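Ribosomal-protein-serine acetyltransferase, putative (Vibrio cholerae O1 biovar eltor, PDB 2FCK) probably transfers an acetyl group to the N-terminal serine or alanine of a ribosomal protein, as a member of the GNAT acetyltransferase family. Local coordinates at residues E117-T120 with A121-F125; R164-A168 with G169-A173. All blocks are in the same frame, centred on the assembly; numbering follows the deposited sequence.

Interaction 1: E117-T120 with A121-F125; sequences EALT and ALILF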
loop_
_atom_site.group_PDB
_atom_site.type_symbol
_atom_site.label_atom_id
_atom_site.label_comp_id
_atom_site.label_asym_id
_atom_site.label_seq_id
_atom_site.Cartn_x
_atom_site.Cartn_y
_atom_site.Cartn_z
ATOM N N GLU A 117 12.643 7.836 -19.853
ATOM C CA GLU A 117 13.260 9.006 -19.248
ATOM C C GLU A 117 12.372 9.545 -18.096
ATOM O O GLU A 117 12.865 9.828 -17.010
ATOM C CB GLU A 117 13.491 10.098 -20.320
ATOM C CG GLU A 117 14.214 11.343 -19.810
ATOM C CD GLU A 117 14.559 12.278 -20.957
ATOM O OE1 GLU A 117 14.747 11.797 -22.094
ATOM O OE2 GLU A 117 14.631 13.498 -20.747
ATOM N N ALA A 118 11.066 9.686 -18.327
ATOM C CA ALA A 118 10.163 10.200 -17.302
ATOM C C ALA A 118 10.032 9.231 -16.097
ATOM O O ALA A 118 10.092 9.635 -14.925
ATOM C CB ALA A 118 8.786 10.454 -17.926
ATOM N N LEU A 119 9.827 7.946 -16.391
ATOM C CA LEU A 119 9.600 7.008 -15.296
ATOM C C LEU A 119 10.881 6.798 -14.488
ATOM O O LEU A 119 10.854 6.718 -13.253
ATOM C CB LEU A 119 8.993 5.677 -15.817
ATOM C CG LEU A 119 8.628 4.633 -14.781
ATOM C CD1 LEU A 119 7.587 5.207 -13.856
ATOM C CD2 LEU A 119 8.060 3.376 -15.502
ATOM N N THR A 120 12.034 6.773 -15.182
ATOM C CA THR A 120 13.294 6.645 -14.449
ATOM C C THR A 120 13.526 7.868 -13.537
ATOM O O THR A 120 13.976 7.708 -12.393
ATOM C CB THR A 120 14.485 6.482 -15.438
ATOM O OG1 THR A 120 14.331 5.214 -16.123
ATOM C CG2 THR A 120 15.840 6.509 -14.703
ATOM N N ALA A 121 13.160 9.064 -14.021
ATOM C CA ALA A 121 13.290 10.293 -13.195
ATOM C C ALA A 121 12.485 10.130 -11.902
ATOM O O ALA A 121 12.980 10.410 -10.780
ATOM C CB ALA A 121 12.806 11.499 -13.997
ATOM N N LEU A 122 11.281 9.565 -12.056
ATOM C CA LEU A 122 10.410 9.440 -10.888
ATOM C C LEU A 122 10.964 8.384 -9.929
ATOM O O LEU A 122 10.969 8.550 -8.707
ATOM C CB LEU A 122 8.979 9.110 -11.333
ATOM C CG LEU A 122 7.973 9.006 -10.169
ATOM C CD1 LEU A 122 7.887 10.345 -9.407
ATOM C CD2 LEU A 122 6.574 8.551 -10.653
ATOM N N ILE A 123 11.444 7.281 -10.468
ATOM C CA ILE A 123 12.020 6.224 -9.648
ATOM C C ILE A 123 13.246 6.736 -8.856
ATOM O O ILE A 123 13.409 6.493 -7.651
ATOM C CB ILE A 123 12.430 5.065 -10.583
ATOM C CG1 ILE A 123 11.138 4.329 -11.103
ATOM C CG2 ILE A 123 13.386 4.039 -9.846
ATOM C CD1 ILE A 123 11.499 3.406 -12.315
ATOM N N LEU A 124 14.120 7.460 -9.534
ATOM C CA LEU A 124 15.285 8.034 -8.859
ATOM C C LEU A 124 14.891 9.025 -7.770
ATOM O O LEU A 124 15.489 9.031 -6.698
ATOM C CB LEU A 124 16.237 8.695 -9.855
ATOM C CG LEU A 124 16.894 7.680 -10.792
ATOM C CD1 LEU A 124 17.718 8.447 -11.888
ATOM C CD2 LEU A 124 17.726 6.616 -10.027
ATOM N N PHE A 125 13.877 9.834 -8.037
ATOM C CA PHE A 125 13.361 10.745 -7.008
ATOM C C PHE A 125 12.906 9.956 -5.783
ATOM O O PHE A 125 13.252 10.291 -4.633
ATOM C CB PHE A 125 12.244 11.589 -7.618
ATOM C CG PHE A 125 11.424 12.340 -6.614
ATOM C CD1 PHE A 125 11.928 13.473 -6.000
ATOM C CD2 PHE A 125 10.144 11.905 -6.318
ATOM C CE1 PHE A 125 11.145 14.187 -5.062
ATOM C CE2 PHE A 125 9.366 12.579 -5.380
ATOM C CZ PHE A 125 9.875 13.715 -4.761
#
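The carbonyl oxygen of L119 is gripped by the amide of I123, and one residue further on that of T120 takes the amide of L124: I123 N to L119 O and L124 N to T120 O both measure 2.9 Å. The two preceding rungs of this helix are a little longer. A121 N lies 3.1 Å from E117 O, and L122 N reaches A118 O over the same length. All four are ordinary i to i+4 bonds of an alpha helix.

Apolar contacts follow the same spacing. The I123 branch passes slantwise by L119, with CG of L119 4.0 Å from CD1 of I123. I123 turns CG1 beside its own backbone N (chi1 -72°), which sends the branch back over the previous turn, where CG1 of I123 comes within 3.2 Å of L119 O. T120 and L124 instead stand alongside each other and meet through their methyl groups, with CG2 of T120 3.9 Å from CD1 of L124.

The polar side chains look outside the two segments. The OG1 of T120 bonds to the carbonyl of K116 one turn back, while the carboxylate of E117 is shared between a salt bridge to R14 through OE1 and a hydrogen bond to T12 through OE2, so both of its oxygens are satisfied.

All this belongs to helix 114-129, which lies against the central sheet. A118 and L122 press on V87 of strand 83-93, L122 and I123 on L101 of strand 98-105, and L119 on Y103 of that same strand. A118 and A121 meet L15 and L17 of strand 15-18, and the ring of F125 meets that of F8.

Interaction 2: R164-A168 with G169-A173; sequences RFLYA and GEPKA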
loop_
_atom_site.group_PDB
_atom_site.type_symbol
_atom_site.label_atom_id
_atom_site.label_comp_id
_atom_site.label_asym_id
_atom_site.label_seq_id
_atom_site.Cartn_x
_atom_site.Cartn_y
_atom_site.Cartn_z
ATOM N N ARG A 164 -6.239 -6.448 -7.742
ATOM C CA ARG A 164 -5.124 -5.613 -7.353
ATOM C C ARG A 164 -5.272 -4.088 -7.646
ATOM O O ARG A 164 -4.592 -3.256 -7.057
ATOM C CB ARG A 164 -3.827 -6.206 -7.959
ATOM C CG ARG A 164 -2.573 -5.498 -7.556
ATOM C CD ARG A 164 -2.291 -5.759 -6.063
ATOM N NE ARG A 164 -1.119 -5.008 -5.681
ATOM C CZ ARG A 164 -1.055 -3.697 -5.556
ATOM N NH1 ARG A 164 -2.130 -2.943 -5.786
ATOM N NH2 ARG A 164 0.075 -3.127 -5.209
ATOM N N PHE A 165 -6.146 -3.699 -8.583
ATOM C CA PHE A 165 -6.324 -2.254 -8.816
ATOM C C PHE A 165 -7.774 -1.963 -9.195
ATOM O O PHE A 165 -8.510 -2.874 -9.508
ATOM C CB PHE A 165 -5.328 -1.687 -9.878
ATOM C CG PHE A 165 -5.600 -2.161 -11.307
ATOM C CD1 PHE A 165 -5.184 -3.430 -11.745
ATOM C CD2 PHE A 165 -6.281 -1.328 -12.216
ATOM C CE1 PHE A 165 -5.424 -3.870 -13.073
ATOM C CE2 PHE A 165 -6.537 -1.770 -13.536
ATOM C CZ PHE A 165 -6.113 -3.040 -13.956
ATOM N N LEU A 166 -8.167 -0.687 -9.142
ATOM C CA LEU A 166 -9.526 -0.311 -9.551
ATOM C C LEU A 166 -9.545 0.311 -10.958
ATOM O O LEU A 166 -8.712 1.164 -11.258
ATOM C CB LEU A 166 -10.122 0.683 -8.552
ATOM C CG LEU A 166 -10.158 0.225 -7.087
ATOM C CD1 LEU A 166 -10.475 1.404 -6.152
ATOM C CD2 LEU A 166 -11.173 -0.921 -6.960
ATOM N N TYR A 167 -10.490 -0.137 -11.786
ATOM C CA TYR A 167 -10.873 0.583 -13.011
ATOM C C TYR A 167 -12.374 0.835 -13.045
ATOM O O TYR A 167 -13.168 -0.122 -13.064
ATOM C CB TYR A 167 -10.442 -0.152 -14.275
ATOM C CG TYR A 167 -10.760 0.621 -15.554
ATOM C CD1 TYR A 167 -12.007 0.491 -16.184
ATOM C CD2 TYR A 167 -9.819 1.489 -16.119
ATOM C CE1 TYR A 167 -12.299 1.190 -17.344
ATOM C CE2 TYR A 167 -10.107 2.199 -17.274
ATOM C CZ TYR A 167 -11.346 2.047 -17.877
ATOM O OH TYR A 167 -11.638 2.754 -19.030
ATOM N N ALA A 168 -12.749 2.122 -13.053
ATOM C CA ALA A 168 -14.162 2.548 -13.043
ATOM C C ALA A 168 -14.866 2.109 -11.748
ATOM O O ALA A 168 -16.011 1.644 -11.777
ATOM C CB ALA A 168 -14.912 2.013 -14.286
ATOM N N GLY A 169 -14.159 2.271 -10.621
ATOM C CA GLY A 169 -14.615 1.814 -9.305
ATOM C C GLY A 169 -14.773 0.304 -9.083
ATOM O O GLY A 169 -15.262 -0.096 -8.036
ATOM N N GLU A 170 -14.379 -0.536 -10.049
ATOM C CA GLU A 170 -14.428 -2.022 -9.905
ATOM C C GLU A 170 -13.032 -2.664 -9.901
ATOM O O GLU A 170 -12.126 -2.150 -10.564
ATOM C CB GLU A 170 -15.207 -2.647 -11.033
ATOM C CG GLU A 170 -16.688 -2.360 -10.946
ATOM C CD GLU A 170 -17.471 -3.030 -12.066
ATOM O OE1 GLU A 170 -16.861 -3.360 -13.125
ATOM O OE2 GLU A 170 -18.705 -3.219 -11.894
ATOM N N PRO A 171 -12.847 -3.783 -9.157
ATOM C CA PRO A 171 -11.479 -4.368 -9.080
ATOM C C PRO A 171 -11.119 -5.366 -10.194
ATOM O O PRO A 171 -11.996 -6.040 -10.732
ATOM C CB PRO A 171 -11.447 -5.024 -7.678
ATOM C CG PRO A 171 -12.973 -4.998 -7.159
ATOM C CD PRO A 171 -13.815 -4.547 -8.334
ATOM N N LYS A 172 -9.826 -5.414 -10.567
ATOM C CA LYS A 172 -9.330 -6.240 -11.669
ATOM C C LYS A 172 -7.992 -6.853 -11.289
ATOM O O LYS A 172 -7.287 -6.249 -10.476
ATOM C CB LYS A 172 -9.088 -5.353 -12.904
ATOM C CG LYS A 172 -10.399 -4.780 -13.486
ATOM C CD LYS A 172 -9.994 -3.485 -14.104
ATOM C CE LYS A 172 -9.651 -3.747 -15.468
ATOM N NZ LYS A 172 -10.644 -3.112 -16.567
ATOM N N ALA A 173 -7.681 -8.031 -11.835
ATOM C CA ALA A 173 -6.378 -8.701 -11.636
ATOM C C ALA A 173 -5.296 -7.871 -12.318
ATOM O O ALA A 173 -5.473 -7.422 -13.473
ATOM C CB ALA A 173 -6.407 -10.068 -12.184
#
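K172 reaches across a tight hairpin to F165, its bridge partner, and to Y167, which lies on the same face of the sheet. Its CB stands over one face of the F165 ring in a CH-pi contact, 4.2 Å from the centroid. With CG beside the backbone N (chi1 -67°), the chain continues past the phenyl group: CD of K172 lies 3.9 Å from CE2 of F165 and packs against Y167, 3.4 Å from its CB. CE touches F165 CZ and the CB of Y167. Bends at chi3 and chi4 leave NZ of K172 3.7 Å from CB of Y167 and obliquely placed to the tyrosine ring. The edge of the F165 ring, meanwhile, meets the carbonyl of A173.

On the other face, L166 CD2 rests 4.2 Å from CB of P171. The backbone ladder is antiparallel: K172 N bonds to F165 O, and Y167 N to E170 O at 2.9 Å. The return bond from E170 N to Y167 O is longer, at 3.3 Å.

R164 and F165 both offer their amides, weakly, to K172 O. The R164 guanidinium forms a salt bridge with E136 of its own chain and a cation-pi contact with F96 of the second subunit, whose T95 and T133 also pack on L166 and P171.

Where R164 and F165 both face K172, the base of the first strand carries a classic beta bulge. At the tip, A168 and G169, both with positive phi, form a type I' turn closed by Y167 and E170 bonded both ways, the mark of a two-residue beta hairpin, here set at the subunit interface.

Interaction 1 comes first along the chain, in helix 114-129, and interaction 2 follows at the hairpin of strands 166-167 and 170-179. Their centres are 25 Å apart, on opposite sides of the chain's centre, and their nearest atoms stay about 14 Å from each other, without touching. The mixed sheet is what they share: the helix packs on strands 15-18, 83-93 and 98-105, while strand 170-179 is one arm of the hairpin and also pairs with 134-139, itself parallel to 98-105. Within this one fold, the helix contact is packed on the sheet, untouched by the partner chain; the hairpin lies at the surface and meets the second subunit of the dimeric assembly.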